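Uncharacterized protein (Bacteroides eggerthii DSM 20697, PDB 4ECO) is of unknown function but folds as a leucine-rich repeat solenoid and probably binds a protein partner. Local coordinates at residues Gly74-Leu77 with Val83-Leu86; Asn412-Gly415 with Lys420-Asp423. All coordinates share one frame; numbering follows the deposited sequence.

Interaction 1: residues Gly74-Leu77 with Val83-Leu86; sequences GVSL and VTGL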
loop_
_atom_site.group_PDB
_atom_site.type_symbol
_atom_site.label_atom_id
_atom_site.label_comp_id
_atom_site.label_asym_id
_atom_site.label_seq_id
_atom_site.Cartn_x
_atom_site.Cartn_y
_atom_site.Cartn_z
ATOM N N GLY A 74 -13.972 -1.034 -26.249
ATOM C CA GLY A 74 -14.200 -1.818 -25.040
ATOM C C GLY A 74 -14.613 -3.257 -25.298
ATOM O O GLY A 74 -14.890 -4.017 -24.353
ATOM N N VAL A 75 -14.652 -3.640 -26.598
ATOM C CA VAL A 75 -15.035 -4.984 -27.022
ATOM C C VAL A 75 -13.915 -5.606 -27.823
ATOM O O VAL A 75 -13.437 -5.003 -28.775
ATOM C CB VAL A 75 -16.362 -5.019 -27.832
ATOM C CG1 VAL A 75 -16.683 -6.439 -28.301
ATOM C CG2 VAL A 75 -17.526 -4.437 -27.028
ATOM N N SER A 76 -13.510 -6.827 -27.419
ATOM C CA SER A 76 -12.549 -7.692 -28.097
ATOM C C SER A 76 -13.286 -8.887 -28.726
ATOM O O SER A 76 -14.216 -9.455 -28.132
ATOM C CB SER A 76 -11.469 -8.180 -27.131
ATOM O OG SER A 76 -11.899 -9.189 -26.232
ATOM N N LEU A 77 -12.853 -9.261 -29.921
ATOM C CA LEU A 77 -13.386 -10.416 -30.639
ATOM C C LEU A 77 -12.297 -11.467 -30.853
ATOM O O LEU A 77 -11.124 -11.222 -30.569
ATOM C CB LEU A 77 -13.980 -10.003 -32.012
ATOM C CG LEU A 77 -14.872 -8.781 -32.077
ATOM C CD1 LEU A 77 -15.266 -8.523 -33.470
ATOM C CD2 LEU A 77 -16.111 -8.912 -31.154
ATOM N N VAL A 83 -17.462 -12.387 -29.394
ATOM C CA VAL A 83 -17.109 -11.448 -28.320
ATOM C C VAL A 83 -16.368 -12.202 -27.226
ATOM O O VAL A 83 -16.936 -13.134 -26.659
ATOM C CB VAL A 83 -18.345 -10.695 -27.755
ATOM C CG1 VAL A 83 -17.933 -9.752 -26.627
ATOM C CG2 VAL A 83 -19.082 -9.931 -28.847
ATOM N N THR A 84 -15.112 -11.805 -26.934
ATOM C CA THR A 84 -14.310 -12.476 -25.912
ATOM C C THR A 84 -14.057 -11.538 -24.720
ATOM O O THR A 84 -13.663 -12.003 -23.647
ATOM C CB THR A 84 -12.993 -13.021 -26.496
ATOM O OG1 THR A 84 -12.115 -11.961 -26.882
ATOM C CG2 THR A 84 -13.221 -13.982 -27.644
ATOM N N GLY A 85 -14.361 -10.255 -24.886
ATOM C CA GLY A 85 -14.187 -9.262 -23.832
ATOM C C GLY A 85 -15.147 -8.116 -23.975
ATOM O O GLY A 85 -15.488 -7.720 -25.085
ATOM N N LEU A 86 -15.618 -7.600 -22.861
ATOM C CA LEU A 86 -16.600 -6.519 -22.865
ATOM C C LEU A 86 -16.399 -5.658 -21.629
ATOM O O LEU A 86 -16.500 -6.147 -20.492
ATOM C CB LEU A 86 -18.039 -7.106 -22.939
ATOM C CG LEU A 86 -19.241 -6.239 -22.546
ATOM C CD1 LEU A 86 -19.251 -4.940 -23.279
ATOM C CD2 LEU A 86 -20.540 -6.950 -22.845
#

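Interaction 2: residues Asn412-Gly415 with Lys420-Asp423; sequences NEIG and KNFD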
loop_
_atom_site.group_PDB
_atom_site.type_symbol
_atom_site.label_atom_id
_atom_site.label_comp_id
_atom_site.label_asym_id
_atom_site.label_seq_id
_atom_site.Cartn_x
_atom_site.Cartn_y
_atom_site.Cartn_z
ATOM N N ASN A 412 1.613 4.244 16.476
ATOM C CA ASN A 412 1.082 3.215 17.359
ATOM C C ASN A 412 1.307 3.690 18.787
ATOM O O ASN A 412 1.525 4.889 19.007
ATOM C CB ASN A 412 1.703 1.834 17.068
ATOM C CG ASN A 412 0.965 1.044 16.006
ATOM O OD1 ASN A 412 -0.200 0.681 16.174
ATOM N ND2 ASN A 412 1.625 0.756 14.892
ATOM N N GLU A 413 1.197 2.775 19.756
ATOM C CA GLU A 413 1.362 3.078 21.173
ATOM C C GLU A 413 2.424 2.157 21.771
ATOM O O GLU A 413 2.309 1.737 22.928
ATOM C CB GLU A 413 0.014 2.949 21.885
ATOM C CG GLU A 413 -0.799 4.210 21.734
ATOM C CD GLU A 413 -2.299 4.035 21.674
ATOM O OE1 GLU A 413 -2.881 3.455 22.620
ATOM O OE2 GLU A 413 -2.899 4.533 20.693
ATOM N N ILE A 414 3.469 1.841 20.971
ATOM C CA ILE A 414 4.566 0.944 21.375
ATOM C C ILE A 414 5.386 1.644 22.453
ATOM O O ILE A 414 5.742 2.805 22.284
ATOM C CB ILE A 414 5.406 0.500 20.148
ATOM C CG1 ILE A 414 4.507 -0.335 19.170
ATOM C CG2 ILE A 414 6.667 -0.261 20.561
ATOM C CD1 ILE A 414 4.999 -0.451 17.778
ATOM N N GLY A 415 5.587 0.947 23.576
ATOM C CA GLY A 415 6.313 1.435 24.748
ATOM C C GLY A 415 5.436 2.188 25.745
ATOM O O GLY A 415 5.929 2.699 26.760
ATOM N N LYS A 420 7.558 -0.899 27.875
ATOM C CA LYS A 420 7.948 -2.160 27.243
ATOM C C LYS A 420 7.576 -2.122 25.767
ATOM O O LYS A 420 6.421 -1.835 25.429
ATOM C CB LYS A 420 7.294 -3.369 27.955
ATOM C CG LYS A 420 7.573 -3.451 29.456
ATOM C CD LYS A 420 9.052 -3.611 29.791
ATOM C CE LYS A 420 9.352 -3.361 31.252
ATOM N NZ LYS A 420 10.811 -3.152 31.470
ATOM N N ASN A 421 8.562 -2.389 24.889
ATOM C CA ASN A 421 8.377 -2.367 23.433
ATOM C C ASN A 421 7.910 -3.731 22.918
ATOM O O ASN A 421 7.408 -3.847 21.778
ATOM C CB ASN A 421 9.672 -1.953 22.737
ATOM C CG ASN A 421 10.300 -0.695 23.285
ATOM O OD1 ASN A 421 9.659 0.345 23.419
ATOM N ND2 ASN A 421 11.567 -0.776 23.638
ATOM N N PHE A 422 8.079 -4.772 23.776
ATOM C CA PHE A 422 7.720 -6.168 23.478
ATOM C C PHE A 422 6.948 -6.737 24.628
ATOM O O PHE A 422 7.250 -6.422 25.780
ATOM C CB PHE A 422 8.980 -7.009 23.195
ATOM C CG PHE A 422 9.976 -6.336 22.265
ATOM C CD1 PHE A 422 9.776 -6.325 20.887
ATOM C CD2 PHE A 422 11.091 -5.676 22.776
ATOM C CE1 PHE A 422 10.685 -5.684 20.038
ATOM C CE2 PHE A 422 11.991 -5.032 21.924
ATOM C CZ PHE A 422 11.787 -5.048 20.559
ATOM N N ASP A 423 5.912 -7.544 24.320
ATOM C CA ASP A 423 5.019 -8.140 25.329
ATOM C C ASP A 423 5.826 -8.865 26.380
ATOM O O ASP A 423 6.553 -9.804 26.052
ATOM C CB ASP A 423 3.976 -9.092 24.702
ATOM C CG ASP A 423 2.773 -9.441 25.573
ATOM O OD1 ASP A 423 2.821 -9.177 26.814
ATOM O OD2 ASP A 423 1.793 -9.998 25.028
HETATM O O HOH W 1 3.834 -1.049 25.519
#

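Interaction 1: residues Gly74-Leu77 with Val83-Leu86
Ser76 and Thr84 each set their hydroxyl between the backbone N and the carbonyl carbon (chi1 75° and 68°), and these matching torsions bring the two oxygens together across the strands. Ser76 OG and Thr84 OG1 lie 2.9 Å apart in a hydrogen bond that either could donate. The backbones pair around Ser76, whose N donates to Gly85 O at 3.2 Å, coming from above the carbonyl plane. Ser76 O takes the nearly straight bond from Thr84 N at 2.8 Å and a weak one from Gly85 N at 3.3 Å. Thr84 and Gly85 thus both face Ser76, which is a classic beta bulge, and the register slips by one residue between Ser76 and Leu77. The strands run antiparallel at 162° and form a hairpin at the N-terminal end of the repeats. Strand 83-87 also pairs in parallel with strand 109-111, so strand 75-77 adds an antiparallel edge, consistent with a cap on the repeat sheet. On the face carrying Val75, Leu77, Val83 and Leu86 the contact is apolar. Val75 sends one methyl each way: CG1 meets Val83 CG1 at 3.9 Å where the two side chains cross at a slant, while CG2 reaches Leu86 CD1 at 4.2 Å, those two side chains lying side by side. The other branch of Val83, CG2, meets Leu77 CD2 at 3.9 Å, the end of the leucine bending toward Val83. Trp60 packs on Val75 and Leu86, and helix 27-41 covers Leu77 through Tyr32 and Val83 through Leu35.

Interaction 2: residues Asn412-Gly415 with Lys420-Asp423
Asn421 meets Ile414 with its CB and Gly415 with its amide oxygen, joining two parts of the loop between strands 404-408 and 435-439. Asn421 CB rests 4.1 Å from Ile414 CG2, and it also sits over one face of the Phe422 ring, offset toward the rim. From there CG lies anti to the carbonyl carbon; chi1 of -50° places the amide, and its rotation (chi2 -52°) turns OD1 toward Gly415 and ND2 away from it. Asn421 OD1 ends 3.8 Å from Gly415 CA, a loose approach. At the tip, ND2 is engaged outside the two segments, donating to the backbone oxygen of Lys447. Ile414 answers with its CG2 branch, which also lies 3.9 Å from Asn421 O, so one methyl spans the CB and the backbone of the asparagine. The Lys420 carbonyl receives a CA-H...O contact, Gly415 CA to Lys420 O at 3.3 Å. A water joins the same carbonyl to the glycine amide: it donates to Lys420 O at 2.7 Å and accepts a weak bond from Gly415 N at 3.3 Å. Two residues before Ile414, Asn412 bonds to Phe384 O, Phe409 O and Leu389 N, as in the asparagine ladder of leucine-rich repeats, so the contact closes a loop leaving that ladder. With one small methyl patch, a CA-H...O contact and a water bridge between the segments, the loop's shape probably depends as much on bonds to neighbouring loops, such as Asn421 ND2 to Lys447 O, as on the direct contact between the segments.

Interaction 1 comes first along the chain and interaction 2 more than 300 residues later; their centres lie 54 Å apart, their nearest atoms about 40 Å, on opposite sides of the chain's centre. They share no residue and do not touch. What connects them is the run of parallel strands of the solenoid: strand 83-87 of interaction 1 begins the run next to strand 109-111, whereas interaction 2 lies in the loop that leads from strand 404-408 to strand 435-439, well along it. The first is therefore a hairpin at the N-terminal end of the repeats, the second an irregular loop contact among them; both belong to one extended repeat scaffold but lie far apart in it.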